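Local structure of putative fimbrial associated sortase-like protein (Corynebacterium diphtheriae, 6BWE) at residues A33-Y37 against D63-L68; V142-I148 against Y159-I164. The protein is probably a class C sortase, a cysteine transpeptidase that cross-links pilin subunits into pili through an acyl-thioester intermediate. The protein carries 2 engineered substitutions. All blocks are in the same frame, centred on the assembly; numbering follows the deposited sequence.

Contact 1. Residues A33-Y37 against D63-L68; sequences AARQY and DYLQQL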
loop_
_atom_site.group_PDB
_atom_site.type_symbol
_atom_site.label_atom_id
_atom_site.label_comp_id
_atom_site.label_asym_id
_atom_site.label_seq_id
_atom_site.Cartn_x
_atom_site.Cartn_y
_atom_site.Cartn_z
ATOM N N ALA A 33 2.432 18.375 4.224
ATOM C CA ALA A 33 3.327 17.370 3.632
ATOM C C ALA A 33 2.888 15.953 3.976
ATOM O O ALA A 33 2.987 15.042 3.136
ATOM C CB ALA A 33 4.762 17.585 4.072
ATOM N N ALA A 34 2.433 15.741 5.206
ATOM C CA ALA A 34 1.981 14.393 5.601
ATOM C C ALA A 34 0.669 13.979 4.945
ATOM O O ALA A 34 0.463 12.793 4.631
ATOM C CB ALA A 34 1.829 14.305 7.089
ATOM N N ARG A 35 -0.226 14.923 4.767
ATOM C CA ARG A 35 -1.441 14.667 3.969
ATOM C C ARG A 35 -1.112 14.304 2.511
ATOM O O ARG A 35 -1.713 13.393 1.954
ATOM C CB ARG A 35 -2.378 15.866 3.966
ATOM C CG ARG A 35 -3.047 16.134 5.275
ATOM C CD ARG A 35 -3.914 17.391 5.192
ATOM N NE ARG A 35 -4.154 17.831 6.559
ATOM C CZ ARG A 35 -3.739 18.971 7.118
ATOM N NH1 ARG A 35 -3.070 19.897 6.433
ATOM N NH2 ARG A 35 -4.034 19.181 8.395
ATOM N N GLN A 36 -0.157 15.001 1.911
ATOM C CA GLN A 36 0.329 14.649 0.570
ATOM C C GLN A 36 0.934 13.210 0.537
ATOM O O GLN A 36 0.625 12.398 -0.373
ATOM C CB GLN A 36 1.368 15.664 0.095
ATOM C CG GLN A 36 1.974 15.303 -1.260
ATOM C CD GLN A 36 2.910 16.335 -1.830
ATOM O OE1 GLN A 36 2.651 16.937 -2.890
ATOM N NE2 GLN A 36 4.021 16.516 -1.175
ATOM N N TYR A 37 1.772 12.899 1.525
ATOM C CA TYR A 37 2.329 11.556 1.674
ATOM C C TYR A 37 1.183 10.526 1.703
ATOM O O TYR A 37 1.203 9.532 0.957
ATOM C CB TYR A 37 3.234 11.427 2.918
ATOM C CG TYR A 37 3.616 10.000 3.197
ATOM C CD1 TYR A 37 4.719 9.428 2.617
ATOM C CD2 TYR A 37 2.783 9.185 3.967
ATOM C CE1 TYR A 37 5.025 8.092 2.811
ATOM C CE2 TYR A 37 3.075 7.848 4.169
ATOM C CZ TYR A 37 4.181 7.296 3.600
ATOM O OH TYR A 37 4.454 5.961 3.826
ATOM N N ASP A 63 11.186 8.611 2.365
ATOM C CA ASP A 63 10.239 9.710 2.408
ATOM C C ASP A 63 9.311 9.653 3.616
ATOM O O ASP A 63 9.086 10.673 4.277
ATOM C CB ASP A 63 9.412 9.780 1.132
ATOM C CG ASP A 63 8.655 11.067 1.025
ATOM O OD1 ASP A 63 9.283 12.119 0.702
ATOM O OD2 ASP A 63 7.434 11.053 1.285
ATOM N N TYR A 64 8.818 8.457 3.914
ATOM C CA TYR A 64 8.069 8.196 5.147
ATOM C C TYR A 64 8.771 8.735 6.400
ATOM O O TYR A 64 8.172 9.425 7.211
ATOM C CB TYR A 64 7.846 6.709 5.272
ATOM C CG TYR A 64 7.279 6.203 6.535
ATOM C CD1 TYR A 64 5.950 6.478 6.900
ATOM C CD2 TYR A 64 8.011 5.318 7.323
ATOM C CE1 TYR A 64 5.416 5.908 8.053
ATOM C CE2 TYR A 64 7.505 4.751 8.449
ATOM C CZ TYR A 64 6.228 5.072 8.849
ATOM O OH TYR A 64 5.730 4.457 9.984
ATOM N N LEU A 65 10.053 8.423 6.511
ATOM C CA LEU A 65 10.831 8.814 7.672
ATOM C C LEU A 65 11.047 10.313 7.780
ATOM O O LEU A 65 11.189 10.811 8.892
ATOM C CB LEU A 65 12.171 8.085 7.658
ATOM C CG LEU A 65 12.105 6.580 7.896
ATOM C CD1 LEU A 65 13.515 6.019 7.828
ATOM C CD2 LEU A 65 11.416 6.178 9.190
ATOM N N GLN A 66 11.049 11.025 6.656
ATOM C CA GLN A 66 11.087 12.488 6.671
ATOM C C GLN A 66 9.767 13.126 7.133
ATOM O O GLN A 66 9.743 14.304 7.509
ATOM C CB GLN A 66 11.444 13.005 5.274
ATOM C CG GLN A 66 12.794 12.551 4.791
ATOM C CD GLN A 66 13.056 13.092 3.397
ATOM O OE1 GLN A 66 13.048 14.308 3.198
ATOM N NE2 GLN A 66 13.239 12.210 2.431
ATOM N N GLN A 67 8.656 12.375 7.102
ATOM C CA GLN A 67 7.360 12.985 7.431
ATOM C C GLN A 67 7.244 13.107 8.947
ATOM O O GLN A 67 7.768 12.269 9.689
ATOM C CB GLN A 67 6.198 12.201 6.886
ATOM C CG GLN A 67 6.241 11.993 5.364
ATOM C CD GLN A 67 6.246 13.292 4.572
ATOM O OE1 GLN A 67 5.654 14.303 4.998
ATOM N NE2 GLN A 67 6.857 13.261 3.369
ATOM N N LEU A 68 6.529 14.131 9.374
ATOM C CA LEU A 68 6.327 14.452 10.766
ATOM C C LEU A 68 7.650 14.586 11.525
ATOM O O LEU A 68 7.735 14.222 12.697
ATOM C CB LEU A 68 5.370 13.458 11.429
ATOM C CG LEU A 68 3.996 13.313 10.758
ATOM C CD1 LEU A 68 3.197 12.238 11.435
ATOM C CD2 LEU A 68 3.242 14.616 10.782
#
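Tyr37 meets Tyr64 obliquely where helix 24-39 packs on the last turn of helix 59-66 and the loop after it, a helix-helix contact in the N-terminal part of this sortase; Tyr64 reaches the beta sheet, its ring edge-to-face with His94 of strand 88-94. The buried part is largely aromatic. CG of Tyr37 stands opposite the backbone N (chi1 170°), and this sends the ring across to the other helix. Its CE1 comes within 3.8 Å of Tyr64 CA, while its OH lies 3.5 Å from Tyr64 CD1. The two ring planes make an angle of 38°, so the pair is neither stacked nor edge-to-face. Leu113 touches both tyrosines, and the phenol oxygen of Tyr64 is bonded outside the contact, to His107 ND1 and Gly95 N. Farther along, Leu68 CD2 reaches the buried Ala34 CB at 4.0 Å.

The polar side, with Ala33, Asp63 and Gln67, is partly open to solvent. Here Asp63 OD2 sits at the edge of the Tyr37 ring, near its plane and 3.4 Å from CD1; Pro60 of the second subunit packs on both residues. Gln67 lies between Asp63 and Ala33, its CG 3.9 Å from Tyr37 CB. Its amide oxygen gains no bond from Ala33: OE1 lies 3.3 Å from Ala33 O, and both are acceptors. A bend at chi2 (-60°) turns the amide back toward the helix that precedes it, where NE2 donates to Asp63 OD2 at 3.1 Å, approaching from above the carboxylate plane.

Contact 2. Residues V142-I148 against Y159-I164; sequences VKEHDPI and YEVDAI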
loop_
_atom_site.group_PDB
_atom_site.type_symbol
_atom_site.label_atom_id
_atom_site.label_comp_id
_atom_site.label_asym_id
_atom_site.label_seq_id
_atom_site.Cartn_x
_atom_site.Cartn_y
_atom_site.Cartn_z
ATOM N N VAL A 142 -10.637 -0.978 26.765
ATOM C CA VAL A 142 -11.258 0.075 26.020
ATOM C C VAL A 142 -12.621 -0.474 25.525
ATOM O O VAL A 142 -12.713 -1.600 25.051
ATOM C CB VAL A 142 -10.400 0.498 24.808
ATOM C CG1 VAL A 142 -11.110 1.528 23.977
ATOM C CG2 VAL A 142 -9.041 1.025 25.258
ATOM N N LYS A 143 -13.651 0.339 25.683
ATOM C CA LYS A 143 -14.998 0.002 25.229
ATOM C C LYS A 143 -15.486 0.867 24.055
ATOM O O LYS A 143 -14.950 1.953 23.782
ATOM C CB LYS A 143 -15.963 0.183 26.401
ATOM C CG LYS A 143 -15.724 -0.793 27.551
ATOM C CD LYS A 143 -16.350 -0.252 28.838
ATOM C CE LYS A 143 -17.174 -1.278 29.587
ATOM N NZ LYS A 143 -16.448 -2.504 30.000
ATOM N N GLU A 144 -16.538 0.369 23.400
ATOM C CA GLU A 144 -17.272 1.081 22.371
ATOM C C GLU A 144 -17.629 2.481 22.880
ATOM O O GLU A 144 -17.985 2.666 24.064
ATOM C CB GLU A 144 -18.571 0.339 22.005
ATOM C CG GLU A 144 -18.416 -1.054 21.383
ATOM C CD GLU A 144 -17.724 -1.043 20.020
ATOM O OE1 GLU A 144 -17.573 0.056 19.451
ATOM O OE2 GLU A 144 -17.311 -2.125 19.512
ATOM N N HIS A 145 -17.474 3.454 21.986
ATOM C CA HIS A 145 -17.673 4.887 22.266
ATOM C C HIS A 145 -16.584 5.583 23.083
ATOM O O HIS A 145 -16.659 6.798 23.232
ATOM C CB HIS A 145 -19.047 5.205 22.897
ATOM C CG HIS A 145 -20.181 4.502 22.234
ATOM N ND1 HIS A 145 -20.613 4.820 20.966
ATOM C CD2 HIS A 145 -20.969 3.482 22.654
ATOM C CE1 HIS A 145 -21.606 4.015 20.627
ATOM N NE2 HIS A 145 -21.840 3.196 21.634
ATOM N N ASP A 146 -15.578 4.869 23.593
ATOM C CA ASP A 146 -14.500 5.551 24.327
ATOM C C ASP A 146 -13.760 6.512 23.385
ATOM O O ASP A 146 -13.641 6.228 22.201
ATOM C CB ASP A 146 -13.510 4.556 24.923
ATOM C CG ASP A 146 -14.051 3.836 26.183
ATOM O OD1 ASP A 146 -15.209 4.101 26.650
ATOM O OD2 ASP A 146 -13.256 3.023 26.725
ATOM N N PRO A 147 -13.280 7.649 23.897
ATOM C CA PRO A 147 -12.518 8.553 23.044
ATOM C C PRO A 147 -11.013 8.240 22.992
ATOM O O PRO A 147 -10.426 7.737 23.966
ATOM C CB PRO A 147 -12.735 9.899 23.713
ATOM C CG PRO A 147 -12.788 9.560 25.156
ATOM C CD PRO A 147 -13.536 8.262 25.213
ATOM N N ILE A 148 -10.427 8.554 21.852
ATOM C CA ILE A 148 -8.983 8.456 21.609
ATOM C C ILE A 148 -8.550 9.795 21.040
ATOM O O ILE A 148 -9.194 10.283 20.104
ATOM C CB ILE A 148 -8.685 7.356 20.582
ATOM C CG1 ILE A 148 -9.070 5.974 21.152
ATOM C CG2 ILE A 148 -7.226 7.374 20.150
ATOM C CD1 ILE A 148 -9.246 4.924 20.068
ATOM N N TYR A 159 -11.030 10.703 18.082
ATOM C CA TYR A 159 -11.654 9.532 17.490
ATOM C C TYR A 159 -12.521 8.880 18.543
ATOM O O TYR A 159 -12.273 9.051 19.745
ATOM C CB TYR A 159 -10.575 8.559 17.005
ATOM C CG TYR A 159 -9.862 9.099 15.791
ATOM C CD1 TYR A 159 -10.249 8.704 14.514
ATOM C CD2 TYR A 159 -8.829 10.042 15.916
ATOM C CE1 TYR A 159 -9.645 9.238 13.381
ATOM C CE2 TYR A 159 -8.217 10.593 14.782
ATOM C CZ TYR A 159 -8.628 10.178 13.526
ATOM O OH TYR A 159 -8.080 10.693 12.384
ATOM N N GLU A 160 -13.515 8.115 18.096
ATOM C CA GLU A 160 -14.390 7.390 18.999
ATOM C C GLU A 160 -14.464 5.914 18.593
ATOM O O GLU A 160 -14.705 5.610 17.435
ATOM C CB GLU A 160 -15.768 8.077 18.973
ATOM C CG GLU A 160 -16.911 7.248 19.475
ATOM C CD GLU A 160 -18.238 8.003 19.462
ATOM O OE1 GLU A 160 -18.250 9.253 19.642
ATOM O OE2 GLU A 160 -19.263 7.327 19.277
ATOM N N VAL A 161 -14.307 5.009 19.558
ATOM C CA VAL A 161 -14.220 3.578 19.281
ATOM C C VAL A 161 -15.542 3.042 18.768
ATOM O O VAL A 161 -16.584 3.338 19.351
ATOM C CB VAL A 161 -13.803 2.756 20.529
ATOM C CG1 VAL A 161 -13.802 1.254 20.234
ATOM C CG2 VAL A 161 -12.417 3.194 21.004
ATOM N N ASP A 162 -15.485 2.283 17.676
ATOM C CA ASP A 162 -16.697 1.706 17.064
ATOM C C ASP A 162 -16.616 0.202 16.776
ATOM O O ASP A 162 -17.609 -0.382 16.363
ATOM C CB ASP A 162 -17.101 2.467 15.785
ATOM C CG ASP A 162 -16.012 2.452 14.715
ATOM O OD1 ASP A 162 -15.542 1.379 14.335
ATOM O OD2 ASP A 162 -15.627 3.533 14.249
ATOM N N ALA A 163 -15.466 -0.428 17.001
ATOM C CA ALA A 163 -15.314 -1.863 16.766
ATOM C C ALA A 163 -14.104 -2.411 17.523
ATOM O O ALA A 163 -13.053 -1.762 17.657
ATOM C CB ALA A 163 -15.216 -2.190 15.282
ATOM N N ILE A 164 -14.304 -3.609 18.050
ATOM C CA ILE A 164 -13.346 -4.309 18.881
ATOM C C ILE A 164 -13.353 -5.753 18.393
ATOM O O ILE A 164 -14.366 -6.418 18.513
ATOM C CB ILE A 164 -13.718 -4.225 20.364
ATOM C CG1 ILE A 164 -13.639 -2.784 20.856
ATOM C CG2 ILE A 164 -12.779 -5.097 21.203
ATOM C CD1 ILE A 164 -14.191 -2.566 22.252
HETATM O O HOH W 1 -17.153 -4.648 17.747
#
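With CG opposite the backbone N (chi1 161°) and the chain extended beyond it, Glu160 runs alongside His145, the two side chains pointing the same way. His145 ND1 gives OE2 of Glu160 a long, weak hydrogen bond of 3.3 Å, almost straight at 174°. The oxygen lies in the plane of the imidazole at its edge, but the carboxylate is turned 70° from the ring.

His145 stands in a type II beta turn from Lys143 to Asp146. Lys143 N donates to Asp146 OD2 at 2.9 Å, and Thr85 OG1 also bonds that oxygen. The turn is joined to the neighbouring strand by His145 N to Val161 O (2.8 Å) and Val161 N to Asp146 O (3.0 Å). Next come two bonds between Ile148 and Tyr159, whose side chains share the sheet face touched by Ile184. Buried Val161 puts CG2 against both Val142 CG1 and Ile148 CD1, each at 3.7 Å. At the exposed end a water donates to Glu144 OE2 and accepts from Ile164 N.

Across from Arg202, Asp162 and Ala163 form a classic beta bulge; Asp162 makes a salt bridge to that arginine and a hydrogen bond to His204 ND1. The whole is the open end of the antiparallel hairpin 147-152/155-167, part of the sortase beta-barrel, where Ile148 also packs on Ile81 of strand 77-83.

Contact 1 and contact 2 lie on opposite sides of the chain's centre, their own centres about 27 Å apart, and share no helix or strand. Both are partly buried, each with an apolar side and a more open one. In contact 1 helix 24-39 meets the end of helix 59-66 and the loop after it, mostly through side chains and without hydrogen bonds between the segments; the second subunit is close by. Contact 2 joins a turn and the strand after it to the neighbouring strand, so backbone hydrogen bonds carry it; Val142, Val161 and Ile148 are buried while the histidine-glutamate pair stays nearer the surface. Neither contact lies at the predicted catalytic His127 or Cys189.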